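Local coordinates for protein beta sliding clamp (Borrelia burgdorferi, PDB 6DJ8) that probably encircles DNA as a ring-shaped head-to-tail homodimer and tethers DNA polymerases and other proteins to it for processive replication, at residues T59-I71 with E250-N262. Residues are numbered along the deposited sequence; the frame is centred on the assembly and turned at random.
Sequences TDRNIFFESTISI and EFDNYKIACSLIN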
loop_
_atom_site.group_PDB
_atom_site.type_symbol
_atom_site.label_atom_id
_atom_site.label_comp_id
_atom_site.label_asym_id
_atom_site.label_seq_id
_atom_site.Cartn_x
_atom_site.Cartn_y
_atom_site.Cartn_z
ATOM N N THR A 59 -20.550 10.698 13.490
ATOM C CA THR A 59 -20.963 9.602 14.354
ATOM C C THR A 59 -21.050 8.332 13.528
ATOM O O THR A 59 -21.240 8.383 12.313
ATOM C CB THR A 59 -22.312 9.862 15.028
ATOM O OG1 THR A 59 -22.653 8.750 15.876
ATOM C CG2 THR A 59 -23.414 10.056 13.959
ATOM N N ASP A 60 -20.865 7.191 14.194
ATOM C CA ASP A 60 -21.237 5.907 13.612
ATOM C C ASP A 60 -22.518 5.376 14.248
ATOM O O ASP A 60 -22.851 4.196 14.094
ATOM C CB ASP A 60 -20.080 4.909 13.715
ATOM C CG ASP A 60 -19.765 4.483 15.154
ATOM O OD1 ASP A 60 -20.497 4.847 16.107
ATOM O OD2 ASP A 60 -18.739 3.787 15.322
ATOM N N ARG A 61 -23.247 6.251 14.944
ATOM C CA ARG A 61 -24.490 6.037 15.676
ATOM C C ARG A 61 -24.210 5.390 17.039
ATOM O O ARG A 61 -25.144 5.156 17.804
ATOM C CB ARG A 61 -25.516 5.232 14.859
ATOM C CG ARG A 61 -25.663 5.790 13.405
ATOM C CD ARG A 61 -26.794 5.158 12.624
ATOM N NE ARG A 61 -28.093 5.565 13.143
ATOM C CZ ARG A 61 -29.259 5.150 12.659
ATOM N NH1 ARG A 61 -30.391 5.580 13.204
ATOM N NH2 ARG A 61 -29.291 4.323 11.620
ATOM N N ASN A 62 -22.948 5.125 17.374
ATOM C CA ASN A 62 -22.565 4.722 18.728
ATOM C C ASN A 62 -21.530 5.673 19.304
ATOM O O ASN A 62 -21.740 6.229 20.387
ATOM C CB ASN A 62 -22.037 3.285 18.726
ATOM C CG ASN A 62 -21.891 2.715 20.120
ATOM O OD1 ASN A 62 -21.321 3.347 21.008
ATOM N ND2 ASN A 62 -22.426 1.517 20.322
ATOM N N ILE A 63 -20.422 5.881 18.607
ATOM C CA ILE A 63 -19.445 6.904 18.944
ATOM C C ILE A 63 -19.947 8.228 18.380
ATOM O O ILE A 63 -20.396 8.292 17.226
ATOM C CB ILE A 63 -18.070 6.550 18.354
ATOM C CG1 ILE A 63 -17.517 5.284 19.017
ATOM C CG2 ILE A 63 -17.118 7.727 18.500
ATOM C CD1 ILE A 63 -16.338 4.663 18.310
ATOM N N PHE A 64 -19.895 9.278 19.196
ATOM C CA PHE A 64 -20.276 10.628 18.795
ATOM C C PHE A 64 -19.053 11.509 18.978
ATOM O O PHE A 64 -18.468 11.546 20.067
ATOM C CB PHE A 64 -21.479 11.132 19.604
ATOM C CG PHE A 64 -22.750 10.461 19.229
ATOM C CD1 PHE A 64 -23.099 9.247 19.772
ATOM C CD2 PHE A 64 -23.570 11.019 18.253
ATOM C CE1 PHE A 64 -24.270 8.620 19.389
ATOM C CE2 PHE A 64 -24.735 10.398 17.864
ATOM C CZ PHE A 64 -25.088 9.197 18.439
ATOM N N PHE A 65 -18.648 12.179 17.911
ATOM C CA PHE A 65 -17.394 12.912 17.879
ATOM C C PHE A 65 -17.678 14.372 17.584
ATOM O O PHE A 65 -18.534 14.689 16.753
ATOM C CB PHE A 65 -16.450 12.333 16.810
ATOM C CG PHE A 65 -15.237 13.188 16.529
ATOM C CD1 PHE A 65 -14.080 13.030 17.273
ATOM C CD2 PHE A 65 -15.246 14.130 15.500
ATOM C CE1 PHE A 65 -12.952 13.794 17.028
ATOM C CE2 PHE A 65 -14.124 14.912 15.241
ATOM C CZ PHE A 65 -12.976 14.746 15.987
ATOM N N GLU A 66 -16.942 15.257 18.245
ATOM C CA GLU A 66 -17.097 16.678 17.982
ATOM C C GLU A 66 -15.747 17.368 18.131
ATOM O O GLU A 66 -15.027 17.130 19.107
ATOM C CB GLU A 66 -18.145 17.265 18.939
ATOM C CG GLU A 66 -17.978 18.721 19.229
ATOM C CD GLU A 66 -19.158 19.305 19.972
ATOM O OE1 GLU A 66 -19.030 20.452 20.445
ATOM O OE2 GLU A 66 -20.191 18.611 20.101
ATOM N N SER A 67 -15.398 18.205 17.155
ATOM C CA SER A 67 -14.179 19.002 17.184
ATOM C C SER A 67 -14.517 20.442 16.823
ATOM O O SER A 67 -15.524 20.722 16.165
ATOM C CB SER A 67 -13.113 18.477 16.218
ATOM O OG SER A 67 -13.498 18.685 14.868
ATOM N N THR A 68 -13.646 21.358 17.240
ATOM C CA THR A 68 -13.868 22.774 17.002
ATOM C C THR A 68 -12.570 23.429 16.565
ATOM O O THR A 68 -11.496 23.112 17.089
ATOM C CB THR A 68 -14.410 23.465 18.271
ATOM O OG1 THR A 68 -14.586 24.862 18.015
ATOM C CG2 THR A 68 -13.446 23.296 19.424
ATOM N N ILE A 69 -12.675 24.335 15.589
ATOM C CA ILE A 69 -11.544 25.111 15.105
ATOM C C ILE A 69 -12.009 26.541 14.882
ATOM O O ILE A 69 -13.194 26.810 14.680
ATOM C CB ILE A 69 -10.953 24.552 13.797
ATOM C CG1 ILE A 69 -12.015 24.565 12.695
ATOM C CG2 ILE A 69 -10.385 23.161 14.019
ATOM C CD1 ILE A 69 -11.457 24.205 11.294
ATOM N N SER A 70 -11.052 27.462 14.905
ATOM C CA SER A 70 -11.351 28.870 14.721
ATOM C C SER A 70 -11.506 29.178 13.239
ATOM O O SER A 70 -10.757 28.666 12.408
ATOM C CB SER A 70 -10.238 29.722 15.321
ATOM O OG SER A 70 -10.256 29.616 16.737
ATOM N N ILE A 71 -12.490 30.014 12.915
ATOM C CA ILE A 71 -12.774 30.433 11.553
ATOM C C ILE A 71 -13.167 31.904 11.576
ATOM O O ILE A 71 -13.338 32.512 12.637
ATOM C CB ILE A 71 -13.911 29.614 10.912
ATOM C CG1 ILE A 71 -15.157 29.739 11.804
ATOM C CG2 ILE A 71 -13.472 28.174 10.658
ATOM C CD1 ILE A 71 -16.412 29.176 11.225
ATOM N N GLU A 250 -12.555 13.996 26.757
ATOM C CA GLU A 250 -12.436 15.381 26.334
ATOM C C GLU A 250 -10.984 15.794 26.499
ATOM O O GLU A 250 -10.373 15.499 27.530
ATOM C CB GLU A 250 -13.378 16.263 27.172
ATOM C CG GLU A 250 -13.143 17.738 27.043
ATOM C CD GLU A 250 -13.903 18.529 28.099
ATOM O OE1 GLU A 250 -13.317 19.473 28.668
ATOM O OE2 GLU A 250 -15.075 18.192 28.368
ATOM N N PHE A 251 -10.432 16.438 25.474
ATOM C CA PHE A 251 -9.035 16.847 25.432
ATOM C C PHE A 251 -8.840 17.729 24.215
ATOM O O PHE A 251 -9.455 17.492 23.173
ATOM C CB PHE A 251 -8.082 15.648 25.349
ATOM C CG PHE A 251 -8.261 14.800 24.116
ATOM C CD1 PHE A 251 -9.213 13.800 24.078
ATOM C CD2 PHE A 251 -7.454 14.990 23.002
ATOM C CE1 PHE A 251 -9.381 13.016 22.949
ATOM C CE2 PHE A 251 -7.607 14.200 21.865
ATOM C CZ PHE A 251 -8.570 13.206 21.845
ATOM N N ASP A 252 -7.945 18.710 24.352
ATOM C CA ASP A 252 -7.670 19.701 23.317
ATOM C C ASP A 252 -8.968 20.250 22.741
ATOM O O ASP A 252 -9.826 20.711 23.497
ATOM C CB ASP A 252 -6.778 19.102 22.244
ATOM C CG ASP A 252 -5.385 18.770 22.779
ATOM O OD1 ASP A 252 -4.826 19.586 23.542
ATOM O OD2 ASP A 252 -4.855 17.695 22.452
ATOM N N ASN A 253 -9.173 20.153 21.427
ATOM C CA ASN A 253 -10.391 20.698 20.839
ATOM C C ASN A 253 -11.414 19.615 20.511
ATOM O O ASN A 253 -12.248 19.806 19.618
ATOM C CB ASN A 253 -10.058 21.539 19.599
ATOM C CG ASN A 253 -9.251 20.774 18.555
ATOM O OD1 ASN A 253 -8.380 19.964 18.879
ATOM N ND2 ASN A 253 -9.537 21.038 17.283
ATOM N N TYR A 254 -11.402 18.499 21.255
ATOM C CA TYR A 254 -12.225 17.337 20.959
ATOM C C TYR A 254 -13.136 16.962 22.125
ATOM O O TYR A 254 -12.805 17.164 23.299
ATOM C CB TYR A 254 -11.361 16.120 20.583
ATOM C CG TYR A 254 -10.428 16.377 19.429
ATOM C CD1 TYR A 254 -10.915 16.468 18.125
ATOM C CD2 TYR A 254 -9.064 16.541 19.635
ATOM C CE1 TYR A 254 -10.069 16.711 17.058
ATOM C CE2 TYR A 254 -8.210 16.783 18.581
ATOM C CZ TYR A 254 -8.716 16.870 17.291
ATOM O OH TYR A 254 -7.851 17.130 16.255
ATOM N N LYS A 255 -14.308 16.433 21.778
ATOM C CA LYS A 255 -15.212 15.785 22.713
ATOM C C LYS A 255 -15.728 14.547 22.011
ATOM O O LYS A 255 -16.057 14.601 20.825
ATOM C CB LYS A 255 -16.370 16.698 23.138
ATOM C CG LYS A 255 -15.938 18.029 23.727
ATOM C CD LYS A 255 -17.157 18.893 24.069
ATOM C CE LYS A 255 -16.757 20.149 24.821
ATOM N NZ LYS A 255 -17.922 21.059 25.039
ATOM N N ILE A 256 -15.708 13.420 22.706
ATOM C CA ILE A 256 -16.091 12.137 22.130
ATOM C C ILE A 256 -16.876 11.371 23.178
ATOM O O ILE A 256 -16.551 11.430 24.369
ATOM C CB ILE A 256 -14.861 11.317 21.680
ATOM C CG1 ILE A 256 -13.753 12.237 21.181
ATOM C CG2 ILE A 256 -15.231 10.320 20.577
ATOM C CD1 ILE A 256 -12.490 11.528 20.899
ATOM N N ALA A 257 -17.888 10.631 22.738
ATOM C CA ALA A 257 -18.678 9.818 23.649
ATOM C C ALA A 257 -19.120 8.551 22.935
ATOM O O ALA A 257 -19.196 8.506 21.701
ATOM C CB ALA A 257 -19.898 10.583 24.180
ATOM N N CYS A 258 -19.415 7.514 23.727
ATOM C CA CYS A 258 -20.004 6.298 23.181
ATOM C C CYS A 258 -20.781 5.606 24.287
ATOM O O CYS A 258 -20.729 6.014 25.450
ATOM C CB CYS A 258 -18.933 5.373 22.595
ATOM S SG CYS A 258 -17.868 4.543 23.847
ATOM N N SER A 259 -21.521 4.564 23.913
ATOM C CA SER A 259 -22.297 3.803 24.887
ATOM C C SER A 259 -21.451 2.703 25.502
ATOM O O SER A 259 -20.553 2.142 24.859
ATOM C CB SER A 259 -23.531 3.168 24.252
ATOM O OG SER A 259 -24.473 4.154 23.905
ATOM N N LEU A 260 -21.750 2.399 26.761
ATOM C CA LEU A 260 -21.144 1.261 27.424
ATOM C C LEU A 260 -21.851 -0.029 27.021
ATOM O O LEU A 260 -23.002 -0.036 26.582
ATOM C CB LEU A 260 -21.202 1.433 28.943
ATOM C CG LEU A 260 -20.585 2.727 29.475
ATOM C CD1 LEU A 260 -20.843 2.852 30.969
ATOM C CD2 LEU A 260 -19.093 2.804 29.176
ATOM N N ILE A 261 -21.139 -1.137 27.174
ATOM C CA ILE A 261 -21.721 -2.461 27.009
ATOM C C ILE A 261 -22.266 -2.856 28.371
ATOM O O ILE A 261 -21.528 -2.823 29.362
ATOM C CB ILE A 261 -20.659 -3.453 26.509
ATOM C CG1 ILE A 261 -20.161 -3.008 25.136
ATOM C CG2 ILE A 261 -21.236 -4.859 26.398
ATOM C CD1 ILE A 261 -18.733 -3.360 24.888
ATOM N N ASN A 262 -23.561 -3.179 28.443
ATOM C CA ASN A 262 -24.182 -3.549 29.718
ATOM C C ASN A 262 -24.090 -5.060 29.871
ATOM O O ASN A 262 -24.978 -5.814 29.473
ATOM C CB ASN A 262 -25.624 -3.064 29.810
ATOM C CG ASN A 262 -26.317 -3.548 31.074
ATOM O OD1 ASN A 262 -25.977 -3.134 32.183
ATOM N ND2 ASN A 262 -27.293 -4.432 30.912
HETATM O O HOH W 1 -14.912 19.993 20.788
#
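F65 and Y254 meet rim to rim at the apolar centre, CZ of F65 lying 3.4 Å from CD1 of Y254 with the ring planes inclined at 37°. F65 holds its CG anti to the backbone N (chi1 169°), which carries the ring along the strand toward Y254; its CD1 also touches CG1 of I256. Beyond, I63 and I256 run side by side, CG2 to CG2 at 3.8 Å, and S67 CB packs against the tyrosine ring. Helices 19-29 and 223-231 cover this face: F65 reaches A29 and F227, I256 reaches L228 and L231. On the other face E66 lies beside K255, OE1 and NZ 4.8 Å apart, too far for a salt bridge. Between the faces, antiparallel strands 64-70 and 254-259 exchange paired backbone bonds at F64/A257 and E66/K255, the shortest from F64 N to A257 O (2.7 Å). A side-chain amide adds a bond at each end. In one of two modelled conformers, N62 OD1 accepts from S259 N (3.2 Å, 167°); N253, in the type II' turn F251-Y254, donates ND2 to T68 O at 2.9 Å, T68 O lying in the N253 amide plane. E25 also binds N253 ND2 and, with K28, the Y254 hydroxyl. The contact thus joins sheets of the N-terminal and central clamp domains edge to edge, its pairing set by backbone bonds and its helix-facing side packed largely with apolar groups.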